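Local coordinates for kallistatin (Homo sapiens, PDB 6F4V), which inhibits the serine protease tissue kallikrein by forming a stable equimolar complex with it, being cleaved at its reactive site in the process, at residues 95-100 with 161-166; 150-155 with 334-339; 205-210 with 218-223; 199-204 with 267-272. One frame throughout, in Å; residues are numbered along the deposited sequence.

Contact 1 of 4, residues 95-100 with 161-166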
# COMPACT_ATOMS: atom_id res chain seq x y z
N SER A 95 -1.16 12.94 6.34
CA SER A 95 -1.91 13.50 5.23
C SER A 95 -1.63 14.98 5.16
O SER A 95 -1.31 15.60 6.18
CB SER A 95 -3.40 13.31 5.47
OG SER A 95 -3.73 11.91 5.43
N ALA A 96 -1.87 15.57 4.00
CA ALA A 96 -1.72 16.99 3.82
C ALA A 96 -2.57 17.46 2.65
O ALA A 96 -2.85 16.70 1.70
CB ALA A 96 -0.26 17.33 3.59
N LEU A 97 -2.99 18.73 2.73
CA LEU A 97 -3.62 19.39 1.65
C LEU A 97 -2.74 20.60 1.29
O LEU A 97 -2.40 21.42 2.16
CB LEU A 97 -5.00 19.89 2.05
CG LEU A 97 -6.04 18.88 2.52
CD1 LEU A 97 -7.29 19.63 2.95
CD2 LEU A 97 -6.36 17.89 1.41
N PHE A 98 -2.40 20.69 0.02
CA PHE A 98 -1.74 21.85 -0.53
C PHE A 98 -2.82 22.69 -1.19
O PHE A 98 -3.41 22.27 -2.17
CB PHE A 98 -0.63 21.39 -1.48
CG PHE A 98 0.48 20.71 -0.76
CD1 PHE A 98 0.40 19.35 -0.48
CD2 PHE A 98 1.59 21.43 -0.33
CE1 PHE A 98 1.42 18.72 0.21
CE2 PHE A 98 2.61 20.80 0.37
CZ PHE A 98 2.53 19.44 0.64
N LEU A 99 -3.09 23.86 -0.61
CA LEU A 99 -4.24 24.69 -0.95
C LEU A 99 -3.81 25.92 -1.73
O LEU A 99 -2.83 26.56 -1.37
CB LEU A 99 -4.90 25.16 0.34
CG LEU A 99 -5.39 24.09 1.31
CD1 LEU A 99 -5.93 24.74 2.57
CD2 LEU A 99 -6.44 23.22 0.66
N SER A 100 -4.54 26.26 -2.78
CA SER A 100 -4.27 27.48 -3.55
C SER A 100 -4.30 28.69 -2.60
O SER A 100 -5.24 28.83 -1.83
CB SER A 100 -5.30 27.66 -4.67
OG SER A 100 -5.06 28.86 -5.41
N MET A 161 -5.82 22.47 -5.72
CA MET A 161 -5.53 21.72 -4.51
C MET A 161 -4.87 20.40 -4.87
O MET A 161 -5.24 19.76 -5.84
CB MET A 161 -6.82 21.45 -3.71
CG MET A 161 -6.61 20.75 -2.38
SD MET A 161 -8.17 20.27 -1.60
CE MET A 161 -8.34 18.61 -2.25
N VAL A 162 -3.90 19.99 -4.06
CA VAL A 162 -3.36 18.65 -4.14
C VAL A 162 -3.45 18.03 -2.76
O VAL A 162 -2.95 18.59 -1.78
CB VAL A 162 -1.91 18.64 -4.64
CG1 VAL A 162 -1.36 17.21 -4.64
CG2 VAL A 162 -1.83 19.22 -6.03
N LEU A 163 -4.13 16.88 -2.70
CA LEU A 163 -4.19 16.06 -1.51
C LEU A 163 -3.06 15.06 -1.59
O LEU A 163 -2.79 14.50 -2.65
CB LEU A 163 -5.53 15.35 -1.51
CG LEU A 163 -5.86 14.34 -0.45
CD1 LEU A 163 -7.38 14.37 -0.21
CD2 LEU A 163 -5.38 12.93 -0.77
N VAL A 164 -2.39 14.83 -0.46
CA VAL A 164 -1.42 13.77 -0.37
C VAL A 164 -1.52 13.01 0.93
O VAL A 164 -1.93 13.55 1.98
CB VAL A 164 0.04 14.22 -0.58
CG1 VAL A 164 0.18 15.07 -1.82
CG2 VAL A 164 0.58 14.97 0.62
N ASN A 165 -1.15 11.74 0.87
CA ASN A 165 -0.79 11.08 2.10
C ASN A 165 0.41 10.21 1.91
O ASN A 165 0.86 10.00 0.78
CB ASN A 165 -1.96 10.33 2.68
CG ASN A 165 -2.25 9.04 1.98
OD1 ASN A 165 -1.44 8.52 1.24
ND2 ASN A 165 -3.42 8.49 2.24
N TYR A 166 0.94 9.73 3.01
CA TYR A 166 2.15 8.89 2.95
C TYR A 166 2.09 7.88 4.09
O TYR A 166 1.38 8.09 5.10
CB TYR A 166 3.42 9.76 3.04
CG TYR A 166 3.51 10.41 4.39
CD1 TYR A 166 4.10 9.73 5.48
CD2 TYR A 166 2.96 11.67 4.60
CE1 TYR A 166 4.13 10.32 6.74
CE2 TYR A 166 3.01 12.26 5.85
CZ TYR A 166 3.60 11.59 6.91
OH TYR A 166 3.61 12.18 8.16
O HOH W 1 -5.23 10.34 3.83
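Ala96 with Val164 and Phe98 with Val162 are the hydrogen-bonded pairs of two antiparallel strands whose axes approach to 4.7 Å. Two backbone bonds close each pair. The straightest runs from Phe98 N to Val162 O, 2.8 Å with 176° at the hydrogen. CA-H...O contacts fill in between, such as Met161 CA to Phe98 O at 3.2 Å. Both strands belong to the large central sheet of the serpin fold, sheet A.

On the face of Ala96, Phe98, Val162 and Val164, the Phe98 ring turns its edge to the neighbouring strand. Its CE1 meets Val164 CG2 in the ring plane at 3.9 Å. Val164 CG2 stands between the backbone N and the carbonyl carbon, and from there also touches Ala96 CB. Val162 O lies at the ring edge too. Phe98 stacks on Phe122, and helix 129-143 covers it through Leu135 and Ile136.

The other face carries Leu97, Leu99, Met161 and Leu163. Leu97 CD2 rests against CB, CG and CD1 of Leu163 as the two chains cross obliquely. Leu99 and Met161 lie side by side and point the same way, with Leu99 CD2 3.9 Å from Met161 CG. Phe109 of helix 107-117 packs on Leu97 and Met161.

At the end of this face a water joins Ser95 OG, at 2.7 Å, to Asn165 ND2, which donates to it. Asn165 OD1 is hydrogen-bonded to Ser35 OG of helix 33-44. The chemistry implies a buried strand pair held by backbone bonds and largely apolar packing, where the polar Ser95 and Asn165 meet a water and Ser35.

Contact 2 of 4, residues 150-155 with 334-339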
# COMPACT_ATOMS: atom_id res chain seq x y z
N ASP A 150 9.77 12.37 -6.14
CA ASP A 150 9.02 12.81 -7.31
C ASP A 150 7.62 12.18 -7.39
O ASP A 150 7.20 11.68 -8.44
CB ASP A 150 9.86 12.61 -8.60
CG ASP A 150 11.23 13.36 -8.55
OD1 ASP A 150 11.35 14.44 -7.90
OD2 ASP A 150 12.19 12.85 -9.17
N LEU A 151 6.91 12.18 -6.27
CA LEU A 151 5.56 11.62 -6.25
C LEU A 151 4.70 12.25 -7.35
O LEU A 151 4.09 11.55 -8.17
CB LEU A 151 4.88 11.82 -4.91
CG LEU A 151 3.40 11.39 -4.86
CD1 LEU A 151 3.24 9.91 -5.20
CD2 LEU A 151 2.76 11.75 -3.54
N VAL A 152 4.62 13.58 -7.31
CA VAL A 152 3.84 14.32 -8.28
C VAL A 152 4.74 14.59 -9.50
O VAL A 152 5.60 15.48 -9.45
CB VAL A 152 3.30 15.62 -7.65
CG1 VAL A 152 2.55 16.45 -8.69
CG2 VAL A 152 2.41 15.29 -6.48
N SER A 153 4.55 13.82 -10.56
CA SER A 153 5.38 13.91 -11.79
C SER A 153 4.84 14.87 -12.86
O SER A 153 5.55 15.16 -13.81
CB SER A 153 5.55 12.52 -12.40
OG SER A 153 4.28 11.90 -12.54
N GLU A 154 3.57 15.31 -12.72
CA GLU A 154 2.95 16.36 -13.56
C GLU A 154 2.05 17.19 -12.67
O GLU A 154 1.47 16.66 -11.71
CB GLU A 154 1.97 15.79 -14.59
CG GLU A 154 2.47 14.72 -15.52
CD GLU A 154 1.32 14.08 -16.29
OE1 GLU A 154 1.44 12.86 -16.59
OE2 GLU A 154 0.31 14.77 -16.57
N LEU A 155 1.86 18.45 -13.05
CA LEU A 155 0.92 19.33 -12.36
C LEU A 155 0.43 20.38 -13.35
O LEU A 155 1.24 21.14 -13.89
CB LEU A 155 1.63 20.00 -11.17
CG LEU A 155 0.76 20.81 -10.21
CD1 LEU A 155 -0.20 19.88 -9.48
CD2 LEU A 155 1.63 21.58 -9.22
N ALA A 334 3.30 6.72 -1.04
CA ALA A 334 2.52 7.92 -0.98
C ALA A 334 1.54 8.00 -2.13
O ALA A 334 1.75 7.38 -3.16
CB ALA A 334 3.45 9.12 -0.98
N THR A 335 0.48 8.78 -1.92
CA THR A 335 -0.59 8.96 -2.91
C THR A 335 -0.88 10.43 -3.01
O THR A 335 -0.98 11.11 -1.99
CB THR A 335 -1.88 8.24 -2.42
OG1 THR A 335 -1.60 6.86 -2.21
CG2 THR A 335 -3.02 8.39 -3.42
N SER A 336 -1.01 10.92 -4.24
CA SER A 336 -1.45 12.28 -4.50
C SER A 336 -2.80 12.28 -5.22
O SER A 336 -3.14 11.33 -5.94
CB SER A 336 -0.43 13.03 -5.34
OG SER A 336 -0.40 12.55 -6.66
N PHE A 337 -3.54 13.37 -5.05
CA PHE A 337 -4.76 13.61 -5.83
C PHE A 337 -4.91 15.10 -6.07
O PHE A 337 -5.08 15.85 -5.12
CB PHE A 337 -5.99 13.09 -5.10
CG PHE A 337 -7.20 12.99 -5.98
CD1 PHE A 337 -7.99 14.10 -6.26
CD2 PHE A 337 -7.51 11.81 -6.58
CE1 PHE A 337 -9.09 13.96 -7.12
CE2 PHE A 337 -8.59 11.68 -7.42
CZ PHE A 337 -9.38 12.75 -7.69
N ALA A 338 -4.88 15.51 -7.34
CA ALA A 338 -4.94 16.91 -7.73
C ALA A 338 -6.34 17.23 -8.24
O ALA A 338 -6.99 16.41 -8.91
CB ALA A 338 -3.88 17.20 -8.79
N ILE A 339 -6.80 18.44 -7.89
CA ILE A 339 -8.13 18.93 -8.22
C ILE A 339 -7.93 20.21 -9.01
O ILE A 339 -7.15 21.07 -8.59
CB ILE A 339 -8.91 19.33 -6.95
CG1 ILE A 339 -9.02 18.19 -5.96
CG2 ILE A 339 -10.30 19.87 -7.29
CD1 ILE A 339 -9.87 17.07 -6.45
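Leu151 and Val152 reach from the loop after helix 129-143 onto Ala334 and Ser336 of strand 328-340. By sequence and topology this strand is the N-terminal part of the reactive-centre loop, inserted into sheet A between strands 159-172 and 312-324 as in cleaved, relaxed serpins. The tight part is the fork of Leu151. CG, anti to the backbone N (chi1 173°), comes to 4.2 Å from Ser336 CB. CD2 sits 3.7 Å from Ala334 CB and also touches Ser336 CB. CD1 lies 3.6 Å from Ala334 O. Val152 adds CG2, which meets Ser336 CB at 3.8 Å. An alanine in place of Leu151 would probably open a gap over Ala334 and Ser336 where the two methyls now lie.

The far end is looser. Leu155 CD1 stays 4.6 Å from Ala338 CB. Around it Ser153 and Glu154 face solvent.

Polar atoms find partners beside the contact. Ser336 OG is hydrogen-bonded to Phe317 N, and Val152 N to Asn137 OD1. On the opposite face of the strand, Thr335 OG1 bonds to Ser35 and His318. The loop covers the inserted strand by van der Waals contact of Leu151 and Val152 methyls, not by hydrogen bonds between the two segments.

Contact 3 of 4, residues 205-210 with 218-223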
# COMPACT_ATOMS: atom_id res chain seq x y z
N GLU A 205 16.35 -21.40 13.14
CA GLU A 205 15.13 -20.93 13.78
C GLU A 205 13.92 -21.75 13.34
O GLU A 205 13.92 -22.32 12.27
CB GLU A 205 14.87 -19.48 13.41
CG GLU A 205 15.98 -18.53 13.81
CD GLU A 205 16.14 -18.46 15.31
OE1 GLU A 205 15.15 -18.14 16.00
OE2 GLU A 205 17.26 -18.75 15.79
N HIS A 206 12.91 -21.80 14.21
CA HIS A 206 11.58 -22.26 13.81
C HIS A 206 10.88 -21.11 13.11
O HIS A 206 11.07 -19.97 13.50
CB HIS A 206 10.75 -22.70 15.01
CG HIS A 206 11.08 -24.09 15.49
ND1 HIS A 206 12.37 -24.52 15.70
CD2 HIS A 206 10.27 -25.13 15.81
CE1 HIS A 206 12.35 -25.78 16.10
NE2 HIS A 206 11.09 -26.18 16.18
N HIS A 207 10.08 -21.43 12.11
CA HIS A 207 9.27 -20.45 11.39
C HIS A 207 7.86 -20.97 11.18
O HIS A 207 7.63 -22.18 11.24
CB HIS A 207 9.92 -20.19 10.03
CG HIS A 207 11.06 -19.24 10.10
ND1 HIS A 207 10.89 -17.87 10.13
CD2 HIS A 207 12.40 -19.46 10.21
CE1 HIS A 207 12.07 -17.29 10.21
NE2 HIS A 207 13.00 -18.23 10.26
N TRP A 208 6.92 -20.04 10.93
CA TRP A 208 5.53 -20.36 10.64
C TRP A 208 5.43 -20.50 9.14
O TRP A 208 5.56 -19.48 8.42
CB TRP A 208 4.62 -19.25 11.14
CG TRP A 208 4.57 -19.13 12.59
CD1 TRP A 208 5.31 -18.29 13.39
CD2 TRP A 208 3.73 -19.87 13.46
NE1 TRP A 208 4.96 -18.47 14.71
CE2 TRP A 208 3.99 -19.44 14.77
CE3 TRP A 208 2.77 -20.86 13.25
CZ2 TRP A 208 3.33 -19.98 15.89
CZ3 TRP A 208 2.10 -21.39 14.36
CH2 TRP A 208 2.37 -20.94 15.65
N TYR A 209 5.27 -21.73 8.65
CA TYR A 209 5.12 -21.95 7.21
C TYR A 209 4.32 -23.20 6.89
O TYR A 209 4.18 -24.09 7.73
CB TYR A 209 6.49 -22.00 6.49
CG TYR A 209 7.35 -23.20 6.87
CD1 TYR A 209 8.01 -23.25 8.09
CD2 TYR A 209 7.48 -24.29 6.00
CE1 TYR A 209 8.79 -24.34 8.44
CE2 TYR A 209 8.24 -25.40 6.34
CZ TYR A 209 8.90 -25.41 7.57
OH TYR A 209 9.67 -26.48 7.92
N LEU A 210 3.76 -23.23 5.68
CA LEU A 210 3.02 -24.39 5.21
C LEU A 210 3.26 -24.58 3.73
O LEU A 210 3.58 -23.62 3.00
CB LEU A 210 1.53 -24.24 5.49
CG LEU A 210 0.82 -23.03 4.88
CD1 LEU A 210 0.36 -23.23 3.44
CD2 LEU A 210 -0.37 -22.70 5.77
N SER A 218 3.75 -22.52 -1.36
CA SER A 218 4.04 -22.49 0.05
C SER A 218 3.86 -21.07 0.59
O SER A 218 3.93 -20.11 -0.16
CB SER A 218 5.48 -22.96 0.30
OG SER A 218 5.67 -24.30 -0.14
N VAL A 219 3.64 -20.95 1.88
CA VAL A 219 3.40 -19.67 2.53
C VAL A 219 4.24 -19.62 3.80
O VAL A 219 4.20 -20.54 4.61
CB VAL A 219 1.90 -19.49 2.86
CG1 VAL A 219 1.63 -18.14 3.54
CG2 VAL A 219 1.04 -19.64 1.61
N LEU A 220 5.01 -18.55 3.94
CA LEU A 220 5.82 -18.25 5.12
C LEU A 220 5.25 -17.01 5.74
O LEU A 220 5.01 -16.03 5.02
CB LEU A 220 7.26 -17.96 4.68
CG LEU A 220 8.23 -17.38 5.73
CD1 LEU A 220 8.42 -18.33 6.91
CD2 LEU A 220 9.57 -17.10 5.08
N ARG A 221 5.04 -17.00 7.06
CA ARG A 221 4.72 -15.75 7.72
C ARG A 221 5.88 -15.42 8.65
O ARG A 221 6.26 -16.27 9.49
CB ARG A 221 3.43 -15.86 8.52
CG ARG A 221 2.83 -14.55 8.99
CD ARG A 221 1.78 -14.81 10.09
NE ARG A 221 2.38 -15.04 11.39
CZ ARG A 221 2.29 -16.11 12.20
NH1 ARG A 221 1.57 -17.17 11.94
NH2 ARG A 221 2.96 -16.09 13.36
N MET A 222 6.48 -14.24 8.47
CA MET A 222 7.54 -13.77 9.35
C MET A 222 7.03 -12.61 10.19
O MET A 222 6.39 -11.67 9.69
CB MET A 222 8.78 -13.35 8.56
CG MET A 222 9.50 -14.52 7.95
SD MET A 222 10.96 -14.01 7.02
CE MET A 222 12.05 -13.59 8.38
N ASP A 223 7.31 -12.68 11.47
CA ASP A 223 6.87 -11.65 12.39
C ASP A 223 7.92 -10.56 12.45
O ASP A 223 9.12 -10.84 12.38
CB ASP A 223 6.59 -12.23 13.78
CG ASP A 223 5.33 -13.13 13.79
OD1 ASP A 223 4.31 -12.75 13.18
OD2 ASP A 223 5.37 -14.26 14.28
O HOH W 2 8.21 -17.31 10.93
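Three groups grip a water between His207, Trp208 and Arg221. Trp208 N donates to it, it donates to Arg221 O at 2.6 Å, and His207 ND1 lies 2.9 Å from it. It bridges the strands beside the direct bond from Arg221 N to Trp208 O, at 2.9 Å. Further along, Leu210 and Val219 form a doubly bonded antiparallel pair. The strands are a beta hairpin of serpin sheet B, which continues into strand 228-235.

On one face, Trp208 and Arg221 lie side by side. The guanidinium lies over one face of the indole five-membered ring, NH2 toward the rim, in a cation-pi contact, with Arg221 CZ 4.0 Å from the ring centroid. The planes are 36° apart. NH2 stands nearest, 3.2 Å from Trp208 CD1. Arg221 bends at chi3 (79°), which places NE. NH2 also makes a salt bridge in the guanidinium plane to the syn lone pair of Asp223 OD2. A serine in place of Trp208 would probably leave the guanidinium without its aromatic face and freer to turn, though still paired with Asp223. The Asp223 side chain lies about 4 Å from a bound sodium ion. On the other face, Leu220 CD1 touches His207 CB at 3.9 Å.

Contact 4 of 4, residues 199-204 with 267-272; sequences MMLQDQ and KLELHL
Leu201 packs over the ring of His271 in an antiparallel strand pair of serpin sheet C. Leu201 CG is anti to the backbone N (chi1 172°), on the way to CD1 over the ring. This methyl sits over one face of the imidazole, 3.7 Å from the ring centroid and 15° off the normal, a CH-pi contact. Met199 approaches the same ring at its edge. Its chain crosses that of His271 at about a right angle and brings CG to 3.8 Å from His271 CB. Its SD lies against the backbone of Leu272. On the opposite face of the sheet, Met200 and Leu272 lie side by side, and Met200 CE touches Leu272 CD2 at 3.9 Å.

Four backbone bonds set this register, two each for Met200 with Leu272 and Gln202 with Leu270. The straightest runs from Leu270 N to Gln202 O, 2.9 Å. Past Asp203, which still sets its CA against Leu268 O, the backbones diverge. There Lys267 CE comes within 3.5 Å of Gln204 O.

The next layer anchors the ends of Gln202 and Asp203. Asp203 OD1 forms a salt bridge with Arg181. Gln202 holds Lys175 O with NE2 and His207 with OE1. Residues 269-271 also pair in parallel with a strand of another chain, which extends the sheet across that interface. Glu269 limits the turning of the imidazole: His271 NE2 donates in the ring plane to the anti lone pair of Glu269 OE2, at 2.6 Å.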
# COMPACT_ATOMS: atom_id res chain seq x y z
N MET A 199 21.44 -13.62 -1.59
CA MET A 199 20.52 -14.51 -0.92
C MET A 199 20.89 -14.62 0.55
O MET A 199 21.99 -15.08 0.90
CB MET A 199 20.52 -15.88 -1.60
CG MET A 199 19.38 -16.80 -1.16
SD MET A 199 17.75 -16.25 -1.75
CE MET A 199 17.85 -16.67 -3.48
N MET A 200 19.97 -14.20 1.40
CA MET A 200 20.12 -14.33 2.84
C MET A 200 19.80 -15.75 3.21
O MET A 200 19.02 -16.41 2.52
CB MET A 200 19.17 -13.36 3.60
CG MET A 200 19.24 -11.97 3.03
SD MET A 200 18.32 -10.76 3.94
CE MET A 200 16.64 -11.32 3.56
N LEU A 201 20.38 -16.21 4.31
CA LEU A 201 20.18 -17.58 4.78
C LEU A 201 20.09 -17.62 6.31
O LEU A 201 20.92 -17.06 6.99
CB LEU A 201 21.34 -18.47 4.31
CG LEU A 201 21.39 -19.90 4.87
CD1 LEU A 201 20.14 -20.65 4.45
CD2 LEU A 201 22.65 -20.60 4.40
N GLN A 202 19.05 -18.27 6.82
CA GLN A 202 18.98 -18.68 8.21
C GLN A 202 18.47 -20.10 8.24
O GLN A 202 17.63 -20.46 7.44
CB GLN A 202 18.14 -17.75 9.11
CG GLN A 202 16.70 -17.56 8.75
CD GLN A 202 15.97 -16.69 9.74
OE1 GLN A 202 15.63 -17.14 10.84
NE2 GLN A 202 15.72 -15.43 9.37
N ASP A 203 19.01 -20.91 9.16
CA ASP A 203 18.61 -22.32 9.28
C ASP A 203 18.52 -22.87 10.71
O ASP A 203 18.31 -24.08 10.89
CB ASP A 203 19.52 -23.18 8.43
CG ASP A 203 21.00 -23.06 8.83
OD1 ASP A 203 21.32 -22.48 9.88
OD2 ASP A 203 21.84 -23.53 8.06
N GLN A 204 18.61 -22.02 11.73
CA GLN A 204 18.54 -22.49 13.12
C GLN A 204 17.20 -22.22 13.77
O GLN A 204 16.92 -22.77 14.85
CB GLN A 204 19.68 -21.90 13.96
CG GLN A 204 21.08 -21.96 13.34
CD GLN A 204 21.64 -23.36 13.13
OE1 GLN A 204 22.73 -23.66 13.61
NE2 GLN A 204 20.93 -24.21 12.41
N LYS A 267 11.24 -26.10 12.35
CA LYS A 267 12.57 -25.67 11.89
C LYS A 267 12.51 -25.49 10.37
O LYS A 267 11.80 -26.20 9.65
CB LYS A 267 13.72 -26.61 12.32
CG LYS A 267 15.10 -25.97 12.12
CD LYS A 267 16.27 -26.74 12.77
CE LYS A 267 16.70 -26.15 14.11
NZ LYS A 267 18.05 -26.61 14.57
N LEU A 268 13.19 -24.45 9.92
CA LEU A 268 13.21 -24.12 8.51
C LEU A 268 14.58 -23.69 8.07
O LEU A 268 15.21 -22.84 8.71
CB LEU A 268 12.23 -22.99 8.25
CG LEU A 268 12.14 -22.46 6.83
CD1 LEU A 268 11.54 -23.52 5.94
CD2 LEU A 268 11.27 -21.21 6.77
N GLU A 269 15.00 -24.21 6.93
CA GLU A 269 16.12 -23.65 6.21
C GLU A 269 15.54 -22.66 5.20
O GLU A 269 14.85 -23.07 4.28
CB GLU A 269 16.89 -24.75 5.49
CG GLU A 269 18.13 -24.29 4.75
CD GLU A 269 18.64 -25.38 3.81
OE1 GLU A 269 18.59 -26.56 4.21
OE2 GLU A 269 19.04 -25.09 2.66
N LEU A 270 15.81 -21.37 5.40
CA LEU A 270 15.15 -20.28 4.67
C LEU A 270 16.17 -19.50 3.87
O LEU A 270 17.11 -18.96 4.44
CB LEU A 270 14.45 -19.34 5.67
CG LEU A 270 13.83 -18.06 5.10
CD1 LEU A 270 12.82 -18.38 4.02
CD2 LEU A 270 13.18 -17.29 6.22
N HIS A 271 15.99 -19.46 2.57
CA HIS A 271 16.80 -18.64 1.68
C HIS A 271 15.89 -17.57 1.16
O HIS A 271 14.89 -17.89 0.50
CB HIS A 271 17.33 -19.47 0.50
CG HIS A 271 18.07 -20.71 0.91
ND1 HIS A 271 19.43 -20.84 0.75
CD2 HIS A 271 17.63 -21.87 1.45
CE1 HIS A 271 19.80 -22.04 1.19
NE2 HIS A 271 18.72 -22.68 1.61
N LEU A 272 16.23 -16.31 1.42
CA LEU A 272 15.35 -15.19 1.08
C LEU A 272 16.22 -14.09 0.53
O LEU A 272 17.23 -13.77 1.15
CB LEU A 272 14.59 -14.73 2.31
CG LEU A 272 13.57 -13.58 2.15
CD1 LEU A 272 12.36 -14.03 1.33
CD2 LEU A 272 13.12 -13.08 3.52

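In the fold
Contacts 1 and 2 are buried and meet in sheet A. Strand 159-172 of contact 1 neighbours strand 328-340 of contact 2, and Leu163 O probably accepts a bond from Phe337 N. Contact 1 is a strand pair with largely apolar faces, while contact 2 lays a loop on the sheet without hydrogen bonds between the two segments. Contacts 3 and 4 lie across the chain's centre, about 37 to 43 Å away between centres. They are partly exposed at their edges and richer in charged and aromatic groups. They touch each other through His207 with Gln202 and Tyr209 with Lys267. Strand 269-282 of contact 4 runs on from sheet C into sheet A, the sheet of contacts 1 and 2.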